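Local coordinates for protein salmonella plasmid virulence: SpvB (Salmonella typhimurium, PDB 6P0X) that probably transfers ADP-ribose to an arginine of host actin as the whole toxin, blocking filament assembly, this N-terminal piece being a domain of unknown function, at residues 91-96 and 107-112; 143-148 and 174-179; 203-208 and 279-284; 237-242 and 293-298. All coordinates share one frame; numbering follows the deposited sequence.

Contact 1 of 4, residues 91-96 and 107-112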
# COMPACT_ATOMS: atom_id res chain seq x y z
N PRO A 91 -17.93 -13.61 22.38
CA PRO A 91 -16.88 -12.88 23.10
C PRO A 91 -15.98 -12.12 22.15
O PRO A 91 -15.73 -12.55 21.02
CB PRO A 91 -16.12 -13.99 23.84
CG PRO A 91 -16.44 -15.24 23.09
CD PRO A 91 -17.84 -15.06 22.59
N ASN A 92 -15.50 -10.97 22.61
CA ASN A 92 -14.57 -10.15 21.85
C ASN A 92 -13.57 -9.55 22.82
O ASN A 92 -13.96 -8.83 23.75
CB ASN A 92 -15.32 -9.06 21.08
CG ASN A 92 -14.45 -8.39 20.03
OD1 ASN A 92 -13.53 -8.99 19.48
ND2 ASN A 92 -14.75 -7.12 19.74
N PRO A 93 -12.26 -9.83 22.66
CA PRO A 93 -11.62 -10.59 21.59
C PRO A 93 -11.73 -12.11 21.73
O PRO A 93 -12.20 -12.61 22.76
CB PRO A 93 -10.15 -10.16 21.71
CG PRO A 93 -9.98 -9.90 23.16
CD PRO A 93 -11.28 -9.31 23.63
N VAL A 94 -11.30 -12.84 20.70
CA VAL A 94 -11.19 -14.29 20.74
C VAL A 94 -9.72 -14.67 20.55
O VAL A 94 -8.89 -13.85 20.17
CB VAL A 94 -12.07 -14.99 19.69
CG1 VAL A 94 -13.52 -14.56 19.85
CG2 VAL A 94 -11.57 -14.70 18.28
N THR A 95 -9.41 -15.93 20.84
CA THR A 95 -8.08 -16.48 20.60
C THR A 95 -8.15 -17.38 19.38
O THR A 95 -9.00 -18.28 19.31
CB THR A 95 -7.58 -17.25 21.81
OG1 THR A 95 -7.45 -16.36 22.93
CG2 THR A 95 -6.22 -17.87 21.52
N CYS A 96 -7.25 -17.15 18.42
CA CYS A 96 -7.26 -17.87 17.16
C CYS A 96 -5.93 -18.58 16.96
O CYS A 96 -4.86 -17.96 17.05
CB CYS A 96 -7.53 -16.92 15.98
SG CYS A 96 -9.24 -16.35 15.86
N SER A 107 -0.46 -18.28 18.45
CA SER A 107 -1.86 -17.90 18.52
C SER A 107 -1.99 -16.38 18.48
O SER A 107 -1.03 -15.64 18.70
CB SER A 107 -2.52 -18.47 19.78
OG SER A 107 -1.99 -17.86 20.94
N TYR A 108 -3.20 -15.92 18.18
CA TYR A 108 -3.48 -14.51 17.98
C TYR A 108 -4.67 -14.07 18.82
O TYR A 108 -5.68 -14.78 18.89
CB TYR A 108 -3.77 -14.20 16.50
CG TYR A 108 -2.55 -14.25 15.61
CD1 TYR A 108 -2.13 -15.45 15.05
CD2 TYR A 108 -1.83 -13.10 15.33
CE1 TYR A 108 -1.01 -15.50 14.24
CE2 TYR A 108 -0.71 -13.14 14.52
CZ TYR A 108 -0.30 -14.34 13.98
OH TYR A 108 0.81 -14.39 13.17
N THR A 109 -4.54 -12.91 19.46
CA THR A 109 -5.69 -12.22 20.03
C THR A 109 -6.36 -11.43 18.91
O THR A 109 -5.72 -10.57 18.28
CB THR A 109 -5.26 -11.30 21.17
OG1 THR A 109 -4.69 -12.08 22.23
CG2 THR A 109 -6.46 -10.52 21.70
N VAL A 110 -7.62 -11.74 18.63
CA VAL A 110 -8.34 -11.18 17.49
C VAL A 110 -9.51 -10.37 18.02
O VAL A 110 -10.41 -10.92 18.68
CB VAL A 110 -8.82 -12.28 16.53
CG1 VAL A 110 -9.59 -11.67 15.37
CG2 VAL A 110 -7.63 -13.09 16.04
N THR A 111 -9.52 -9.08 17.72
CA THR A 111 -10.52 -8.14 18.21
C THR A 111 -11.30 -7.59 17.02
O THR A 111 -10.71 -7.00 16.11
CB THR A 111 -9.87 -7.00 18.99
OG1 THR A 111 -8.99 -7.54 19.99
CG2 THR A 111 -10.93 -6.13 19.66
N ARG A 112 -12.61 -7.76 17.04
CA ARG A 112 -13.45 -7.23 15.97
C ARG A 112 -13.69 -5.74 16.19
O ARG A 112 -13.99 -5.30 17.31
CB ARG A 112 -14.78 -7.96 15.91
CG ARG A 112 -15.77 -7.32 14.94
CD ARG A 112 -16.91 -8.25 14.58
NE ARG A 112 -17.74 -7.65 13.54
CZ ARG A 112 -18.97 -8.05 13.23
NH1 ARG A 112 -19.53 -9.07 13.88
NH2 ARG A 112 -19.64 -7.44 12.26
O HOH W 1 -5.46 -14.68 22.79
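The side-chain amide of Asn92 lies against the backbone of Arg112 and takes both of its polar groups. OD1 accepts from Arg112 N at 2.9 Å, the donor slightly tilted from its plane, while ND2 donates to Arg112 O at 3.1 Å, almost in the plane of its own amide and on a lone pair of the carbonyl. CG stands anti to the backbone N (chi1 -167°), and from there OD1 and ND2 reach the Arg112 backbone; ND2 has Thr84 O as a second partner. The other flat group, the Tyr108 ring, has Cys96 O at its edge, near its plane; beyond the two segments it meets Phe104 edge-to-face and also touches Phe136.

After the cis peptide before Pro93, ordinary pairing takes over. Val94 with Val110 and Cys96 with Tyr108 are hydrogen-bonded pairs, and Thr95 with Thr109 is the non-hydrogen-bonded pair between them. On the valine face Val94 CG2 lies 4.1 Å from Val110 CB. On the threonine face a water spans Thr95 OG1 and Thr109 OG1; the latter also bonds Asn130. Pro93 CB packs beside Thr109 CG2, 3.7 Å away.

This is an antiparallel strand pair near the surface, with 107-115 flanked by 94-96 and 123-129, and with an asparagine amide carrying the pairing back beyond the start of the short strand 94-96.

Contact 2 of 4, residues 143-148 and 174-179; sequences NGILHL and SVTPAG
His147 and Ser174 form the tight end of this contact. They face each other as a non-hydrogen-bonded antiparallel pair whose CA atoms are only 4.4 Å apart, and His147 ND1 meets Ser174 OG at 2.6 Å in a hydrogen bond, with the hydroxyl at the ring edge and near its plane. Both CG of His147 and OG of Ser174 sit anti to their carbonyl carbons (chi1 -53° and -51°), which starts both side chains off beside their own backbone N. One residue along, Leu146 and Val175 exchange two backbone hydrogen bonds. The one from Leu146 N to Val175 O is nearly straight (172° at the hydrogen), and on the other face Leu146 CB touches Val175 CG1 at 3.8 Å.

Toward Gly144 and Pro177 the pairing gives out. Here the strands part and a water fills in for a direct bond, donating to Gly144 O at 2.8 Å and to Val175 O at 2.7 Å. Val175 O is thus gripped by both an amide and a water, with Ile145 CG2 close by at 3.3 Å. Pro177 is exposed and lays CD against Gly144 O, 3.5 Å away; it stands second in the type I turn from Thr176 to Gly179.

On the far side of the imidazole, His147 NE2 bonds Asp141 OD2, and Asp141 OD1 also takes the amides of Asn143 and Ile145. The ring is therefore held at both nitrogens, which fixes its rotation, and the carboxylate probably makes it more basic.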
# COMPACT_ATOMS: atom_id res chain seq x y z
N ASN A 143 -18.21 -7.19 -0.52
CA ASN A 143 -18.21 -7.91 -1.78
C ASN A 143 -17.63 -9.31 -1.65
O ASN A 143 -17.43 -9.99 -2.67
CB ASN A 143 -17.45 -7.12 -2.85
CG ASN A 143 -18.18 -5.87 -3.28
OD1 ASN A 143 -19.38 -5.91 -3.56
ND2 ASN A 143 -17.47 -4.76 -3.34
N GLY A 144 -17.36 -9.77 -0.43
CA GLY A 144 -16.85 -11.11 -0.23
C GLY A 144 -15.36 -11.26 -0.43
O GLY A 144 -14.85 -12.39 -0.38
N ILE A 145 -14.63 -10.18 -0.65
CA ILE A 145 -13.19 -10.23 -0.83
C ILE A 145 -12.52 -10.15 0.53
O ILE A 145 -12.94 -9.38 1.40
CB ILE A 145 -12.71 -9.11 -1.77
CG1 ILE A 145 -13.43 -9.20 -3.12
CG2 ILE A 145 -11.21 -9.18 -1.97
CD1 ILE A 145 -13.44 -7.91 -3.89
N LEU A 146 -11.48 -10.95 0.72
CA LEU A 146 -10.76 -11.01 1.99
C LEU A 146 -9.40 -10.34 1.83
O LEU A 146 -8.64 -10.67 0.91
CB LEU A 146 -10.59 -12.47 2.44
CG LEU A 146 -10.05 -12.71 3.85
CD1 LEU A 146 -11.03 -12.17 4.88
CD2 LEU A 146 -9.78 -14.19 4.07
N HIS A 147 -9.10 -9.39 2.72
CA HIS A 147 -7.91 -8.56 2.64
C HIS A 147 -7.08 -8.72 3.90
O HIS A 147 -7.60 -8.60 5.01
CB HIS A 147 -8.26 -7.07 2.48
CG HIS A 147 -9.19 -6.77 1.34
ND1 HIS A 147 -8.74 -6.47 0.07
CD2 HIS A 147 -10.54 -6.68 1.30
CE1 HIS A 147 -9.78 -6.23 -0.71
NE2 HIS A 147 -10.88 -6.35 0.01
N LEU A 148 -5.79 -8.96 3.72
CA LEU A 148 -4.79 -8.78 4.77
C LEU A 148 -4.13 -7.43 4.56
O LEU A 148 -3.60 -7.16 3.47
CB LEU A 148 -3.76 -9.90 4.75
CG LEU A 148 -4.08 -11.16 5.55
CD1 LEU A 148 -3.03 -12.23 5.31
CD2 LEU A 148 -4.17 -10.81 7.03
N SER A 174 -5.18 -9.47 -1.28
CA SER A 174 -6.62 -9.63 -1.42
C SER A 174 -6.91 -10.93 -2.16
O SER A 174 -6.18 -11.30 -3.08
CB SER A 174 -7.25 -8.46 -2.18
OG SER A 174 -6.85 -7.23 -1.61
N VAL A 175 -7.97 -11.62 -1.75
CA VAL A 175 -8.36 -12.88 -2.37
C VAL A 175 -9.88 -12.91 -2.52
O VAL A 175 -10.61 -12.45 -1.64
CB VAL A 175 -7.86 -14.11 -1.57
CG1 VAL A 175 -8.61 -14.25 -0.25
CG2 VAL A 175 -8.00 -15.37 -2.41
N THR A 176 -10.34 -13.41 -3.67
CA THR A 176 -11.75 -13.62 -3.95
C THR A 176 -12.17 -15.01 -3.50
O THR A 176 -11.33 -15.87 -3.24
CB THR A 176 -12.02 -13.45 -5.44
OG1 THR A 176 -11.37 -14.50 -6.18
CG2 THR A 176 -11.50 -12.11 -5.93
N PRO A 177 -13.48 -15.26 -3.39
CA PRO A 177 -13.93 -16.64 -3.13
C PRO A 177 -13.48 -17.63 -4.19
O PRO A 177 -13.40 -18.83 -3.89
CB PRO A 177 -15.46 -16.51 -3.10
CG PRO A 177 -15.70 -15.10 -2.69
CD PRO A 177 -14.58 -14.29 -3.28
N ALA A 178 -13.18 -17.19 -5.40
CA ALA A 178 -12.76 -18.08 -6.47
C ALA A 178 -11.26 -18.37 -6.46
O ALA A 178 -10.79 -19.14 -7.30
CB ALA A 178 -13.15 -17.50 -7.84
N GLY A 179 -10.51 -17.79 -5.53
CA GLY A 179 -9.09 -18.05 -5.43
C GLY A 179 -8.20 -17.13 -6.23
O GLY A 179 -7.05 -17.49 -6.50
O HOH W 2 -12.50 -13.95 -0.53

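Contact 3 of 4, residues 203-208 and 279-284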
# COMPACT_ATOMS: atom_id res chain seq x y z
N ARG A 203 18.19 13.00 10.36
CA ARG A 203 16.78 12.74 10.11
C ARG A 203 16.62 11.26 9.81
O ARG A 203 17.35 10.70 8.98
CB ARG A 203 16.28 13.58 8.93
CG ARG A 203 16.33 15.09 9.16
CD ARG A 203 15.55 15.85 8.09
NE ARG A 203 14.18 16.17 8.47
CZ ARG A 203 13.71 17.41 8.60
NH1 ARG A 203 14.51 18.45 8.38
NH2 ARG A 203 12.45 17.62 8.95
N ASP A 204 15.69 10.61 10.51
CA ASP A 204 15.36 9.21 10.23
C ASP A 204 14.30 9.18 9.13
O ASP A 204 13.16 9.61 9.35
CB ASP A 204 14.88 8.49 11.48
CG ASP A 204 15.20 7.00 11.45
OD1 ASP A 204 15.04 6.38 10.37
OD2 ASP A 204 15.63 6.46 12.48
N ARG A 205 14.67 8.67 7.97
CA ARG A 205 13.84 8.79 6.78
C ARG A 205 13.31 7.44 6.29
O ARG A 205 12.76 7.38 5.19
CB ARG A 205 14.64 9.47 5.67
CG ARG A 205 15.98 8.81 5.41
CD ARG A 205 16.76 9.55 4.35
NE ARG A 205 16.64 11.00 4.52
CZ ARG A 205 17.44 11.73 5.29
NH1 ARG A 205 18.43 11.14 5.97
NH2 ARG A 205 17.26 13.04 5.38
N SER A 206 13.40 6.39 7.10
CA SER A 206 13.05 5.06 6.63
C SER A 206 11.59 4.70 6.88
O SER A 206 11.18 3.58 6.55
CB SER A 206 13.95 4.02 7.30
OG SER A 206 13.63 3.88 8.67
N ALA A 207 10.79 5.61 7.44
CA ALA A 207 9.43 5.25 7.83
C ALA A 207 8.49 5.13 6.64
O ALA A 207 7.64 4.23 6.61
CB ALA A 207 8.88 6.27 8.83
N MET A 208 8.63 6.01 5.65
CA MET A 208 7.66 6.10 4.57
C MET A 208 7.63 4.81 3.74
O MET A 208 8.65 4.13 3.57
CB MET A 208 7.97 7.31 3.68
CG MET A 208 7.03 7.48 2.49
SD MET A 208 5.30 7.69 2.99
CE MET A 208 4.48 7.72 1.39
N GLU A 279 8.75 10.98 12.70
CA GLU A 279 9.00 11.65 11.43
C GLU A 279 8.72 10.70 10.27
O GLU A 279 9.10 9.53 10.28
CB GLU A 279 10.45 12.15 11.36
CG GLU A 279 10.83 12.79 10.02
CD GLU A 279 12.08 13.66 10.11
OE1 GLU A 279 12.32 14.46 9.17
OE2 GLU A 279 12.84 13.55 11.10
N ILE A 280 8.02 11.22 9.26
CA ILE A 280 7.80 10.53 8.00
C ILE A 280 8.25 11.49 6.91
O ILE A 280 7.56 12.47 6.61
CB ILE A 280 6.34 10.12 7.80
CG1 ILE A 280 5.88 9.21 8.94
CG2 ILE A 280 6.15 9.45 6.46
CD1 ILE A 280 4.43 8.76 8.81
N ARG A 281 9.42 11.24 6.32
CA ARG A 281 10.00 12.13 5.33
C ARG A 281 9.80 11.54 3.94
O ARG A 281 9.93 10.33 3.74
CB ARG A 281 11.49 12.35 5.61
CG ARG A 281 12.15 13.41 4.74
CD ARG A 281 13.29 14.08 5.49
NE ARG A 281 13.88 15.20 4.75
CZ ARG A 281 13.35 16.42 4.70
NH1 ARG A 281 12.22 16.69 5.34
NH2 ARG A 281 13.96 17.37 4.00
N LEU A 282 9.49 12.40 2.97
CA LEU A 282 9.25 11.98 1.59
C LEU A 282 10.30 12.60 0.69
O LEU A 282 10.41 13.83 0.60
CB LEU A 282 7.85 12.36 1.12
CG LEU A 282 6.72 11.40 1.50
CD1 LEU A 282 6.27 11.64 2.94
CD2 LEU A 282 5.55 11.52 0.53
N HIS A 283 11.07 11.75 0.01
CA HIS A 283 12.07 12.18 -0.95
C HIS A 283 11.72 11.81 -2.38
O HIS A 283 12.45 12.20 -3.30
CB HIS A 283 13.44 11.58 -0.60
CG HIS A 283 14.08 12.17 0.61
ND1 HIS A 283 14.59 13.45 0.64
CD2 HIS A 283 14.31 11.64 1.84
CE1 HIS A 283 15.10 13.69 1.84
NE2 HIS A 283 14.94 12.61 2.59
N ARG A 284 10.64 11.07 -2.60
CA ARG A 284 10.39 10.44 -3.89
C ARG A 284 9.15 11.01 -4.55
O ARG A 284 8.21 11.47 -3.88
CB ARG A 284 10.25 8.92 -3.74
CG ARG A 284 11.36 8.26 -2.93
CD ARG A 284 12.74 8.71 -3.38
NE ARG A 284 13.74 8.49 -2.34
CZ ARG A 284 15.03 8.77 -2.47
NH1 ARG A 284 15.86 8.54 -1.45
NH2 ARG A 284 15.51 9.26 -3.60
O HOH W 3 13.71 11.83 13.00
O HOH W 4 10.35 8.38 5.69
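Arg203 reaches Glu279 by a bend in its chain: chi3 of 95° swings NE out of line, while Glu279 has CG anti to the backbone N (chi1 176°) and stays extended beyond it. NE of Arg203 then gives OE1 of Glu279 a salt bridge at 2.6 Å, on the syn lone pair and in the guanidinium plane; a second, weak bond comes from NH2. The two flat groups are strongly turned against each other.

One face of the Arg203 guanidinium is stacked on that of Arg281, centres 4.0 Å apart and planes 23° apart. Two like charges lie flat together here, and the nearby acids probably pay for it: Glu279 binds Arg203, and Glu200 forms salt bridges with both Arg281 and Arg205. Ser272 OG adds bonds to Glu279 OE1 and Arg281 NH1. Arg205 sends NE to His283 NE2 at 3.0 Å, the acceptor near the guanidinium plane but the donor tilted from the imidazole plane.

Further on, the contact turns apolar. Met208 sets CB against Ile280 CG2 and CE against Leu282 CD2, both at 4.0 Å, while a water joins Met208 N to Arg281 O at 2.9 and 2.8 Å. Met208 also lines two acrylic acid pockets.

The loop 203-208 runs between strands 181-188 and 209-211 and packs on 280-282, which pairs antiparallel with 271-273 in a separate two-stranded sheet; the backbone of Met208 is bonded to Glu189, just past the end of 181-188.

Contact 4 of 4, residues 237-242 and 293-298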
# COMPACT_ATOMS: atom_id res chain seq x y z
N TRP A 237 2.87 -14.98 -11.19
CA TRP A 237 1.95 -13.90 -11.53
C TRP A 237 1.99 -13.65 -13.03
O TRP A 237 3.05 -13.70 -13.65
CB TRP A 237 2.30 -12.61 -10.79
CG TRP A 237 2.35 -12.74 -9.30
CD1 TRP A 237 3.46 -12.84 -8.52
CD2 TRP A 237 1.23 -12.78 -8.40
NE1 TRP A 237 3.11 -12.93 -7.19
CE2 TRP A 237 1.74 -12.90 -7.10
CE3 TRP A 237 -0.16 -12.72 -8.58
CZ2 TRP A 237 0.92 -12.96 -5.97
CZ3 TRP A 237 -0.97 -12.78 -7.46
CH2 TRP A 237 -0.43 -12.90 -6.18
N LEU A 238 0.82 -13.36 -13.60
CA LEU A 238 0.73 -13.01 -15.01
C LEU A 238 0.83 -11.51 -15.26
O LEU A 238 1.21 -11.10 -16.36
CB LEU A 238 -0.57 -13.55 -15.61
CG LEU A 238 -0.71 -15.07 -15.62
CD1 LEU A 238 -1.99 -15.49 -16.33
CD2 LEU A 238 0.51 -15.72 -16.25
N PHE A 239 0.48 -10.68 -14.27
CA PHE A 239 0.39 -9.24 -14.45
C PHE A 239 1.11 -8.52 -13.32
O PHE A 239 1.00 -8.91 -12.15
CB PHE A 239 -1.08 -8.79 -14.50
CG PHE A 239 -1.93 -9.58 -15.45
CD1 PHE A 239 -1.71 -9.52 -16.82
CD2 PHE A 239 -2.95 -10.39 -14.98
CE1 PHE A 239 -2.49 -10.25 -17.70
CE2 PHE A 239 -3.73 -11.13 -15.86
CZ PHE A 239 -3.50 -11.05 -17.21
N THR A 240 1.85 -7.46 -13.67
CA THR A 240 2.53 -6.64 -12.67
C THR A 240 2.34 -5.17 -13.02
O THR A 240 2.77 -4.72 -14.08
CB THR A 240 4.02 -6.97 -12.60
OG1 THR A 240 4.20 -8.38 -12.43
CG2 THR A 240 4.66 -6.25 -11.42
N LEU A 241 1.70 -4.44 -12.12
CA LEU A 241 1.61 -2.99 -12.22
C LEU A 241 2.73 -2.38 -11.39
O LEU A 241 2.77 -2.57 -10.17
CB LEU A 241 0.24 -2.50 -11.74
CG LEU A 241 -0.07 -1.01 -11.90
CD1 LEU A 241 -0.21 -0.66 -13.37
CD2 LEU A 241 -1.33 -0.65 -11.13
N VAL A 242 3.64 -1.66 -12.04
CA VAL A 242 4.84 -1.14 -11.39
C VAL A 242 4.70 0.37 -11.25
O VAL A 242 4.41 1.07 -12.23
CB VAL A 242 6.11 -1.50 -12.18
CG1 VAL A 242 7.32 -0.85 -11.55
CG2 VAL A 242 6.27 -3.01 -12.25
N HIS A 293 3.24 -7.78 -18.54
CA HIS A 293 2.68 -9.12 -18.63
C HIS A 293 3.80 -10.15 -18.53
O HIS A 293 4.95 -9.87 -18.89
CB HIS A 293 1.92 -9.33 -19.95
CG HIS A 293 0.68 -8.49 -20.07
ND1 HIS A 293 -0.15 -8.54 -21.17
CD2 HIS A 293 0.14 -7.58 -19.23
CE1 HIS A 293 -1.15 -7.70 -21.00
NE2 HIS A 293 -1.00 -7.10 -19.84
N HIS A 294 3.46 -11.34 -18.04
CA HIS A 294 4.45 -12.40 -17.77
C HIS A 294 3.94 -13.69 -18.41
O HIS A 294 3.40 -14.57 -17.73
CB HIS A 294 4.69 -12.56 -16.27
CG HIS A 294 5.07 -11.29 -15.58
ND1 HIS A 294 6.35 -10.80 -15.58
CD2 HIS A 294 4.32 -10.41 -14.87
CE1 HIS A 294 6.39 -9.67 -14.90
NE2 HIS A 294 5.17 -9.41 -14.45
N PHE A 295 4.14 -13.81 -19.72
CA PHE A 295 3.77 -14.98 -20.50
C PHE A 295 5.01 -15.50 -21.22
O PHE A 295 5.12 -15.38 -22.45
CB PHE A 295 2.65 -14.66 -21.48
CG PHE A 295 1.33 -14.33 -20.83
CD1 PHE A 295 1.07 -13.05 -20.37
CD2 PHE A 295 0.35 -15.30 -20.68
CE1 PHE A 295 -0.14 -12.74 -19.77
CE2 PHE A 295 -0.86 -15.00 -20.09
CZ PHE A 295 -1.11 -13.72 -19.63
N PRO A 296 5.96 -16.09 -20.49
CA PRO A 296 7.24 -16.47 -21.11
C PRO A 296 7.11 -17.52 -22.20
O PRO A 296 7.88 -17.48 -23.17
CB PRO A 296 8.06 -16.99 -19.92
CG PRO A 296 7.03 -17.46 -18.94
CD PRO A 296 5.87 -16.51 -19.08
N ASP A 297 6.17 -18.45 -22.08
CA ASP A 297 6.07 -19.53 -23.06
C ASP A 297 5.56 -19.01 -24.40
O ASP A 297 6.09 -19.36 -25.46
CB ASP A 297 5.17 -20.64 -22.52
CG ASP A 297 5.73 -21.28 -21.25
OD1 ASP A 297 6.77 -20.80 -20.76
OD2 ASP A 297 5.12 -22.25 -20.76
N GLU A 298 4.52 -18.18 -24.36
CA GLU A 298 3.87 -17.68 -25.56
C GLU A 298 4.48 -16.38 -26.08
O GLU A 298 4.01 -15.86 -27.10
CB GLU A 298 2.39 -17.47 -25.29
CG GLU A 298 2.12 -16.94 -23.90
CD GLU A 298 1.50 -17.98 -23.00
OE1 GLU A 298 0.79 -18.85 -23.53
OE2 GLU A 298 1.70 -17.92 -21.76
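Phe239 and His293 pair as antiparallel neighbours without mutual backbone bonds, CA atoms 4.8 Å apart, and just beyond them His294 N donates to Leu238 O at 2.8 Å, bent at the hydrogen (136°), where the chain turns a corner at Leu238. The side chains of Phe239 and His293 make a T-shaped pair: the edge of the Phe239 ring points at the face of His293, planes at 76° and centroids 5.2 Å apart, with Phe239 CD1 coming to 3.6 Å from His293 CD2.

Phe295 joins from the side. Its CE1 meets Phe239 CE1 at 4.0 Å, Phe239 CE1 lying near the plane of the Phe295 ring. Leu238 uses both methyls on the same ring: CD2 sits over one face, toward the rim, while Leu238 CD1 touches Phe295 CZ at 3.8 Å. Leu238 CD2 also lies 3.4 Å from His294 O.

His294 turns to the other side of the strand, where NE2 is hydrogen-bonded to Thr240 OG1, modelled at a very short 2.5 Å, so the exact length is doubtful. Its CB rests near Trp237 O. Phe258 meets the imidazole edge-to-face.

The two histidines are thus held differently. His293 offers a ring face to Phe239 and ties NE2 to Ser23 OG. His294 has hydrogen-bond partners at both nitrogens, ND1 bonding Ala302 O and, weakly, Asp303, which should limit rotation of the ring, and the nearby carboxylate may make it more basic.

Contacts 1, 2 and 4 sit on strands linked by successive antiparallel pairings, from 107-115 through 123-129, 135-140, 146-149, 165-175, 181-188, 215-218 and 237-244 to 288-293. Centres of contacts 1 and 2, and of 2 and 4, are about 21 Å apart; those of 1 and 4 about 39 Å, so contact 2 lies between them. Contact 3 stands off, about 32 to 33 Å from each, where loop 203-208 packs on the small sheet 271-273/280-282, across the chain's centre from contact 2. Contacts 1 and 2 close before contacts 3 and 4, whose segments alternate along the chain. The latter two do not touch, but both bring late parts of this almost helix-free domain against earlier ones.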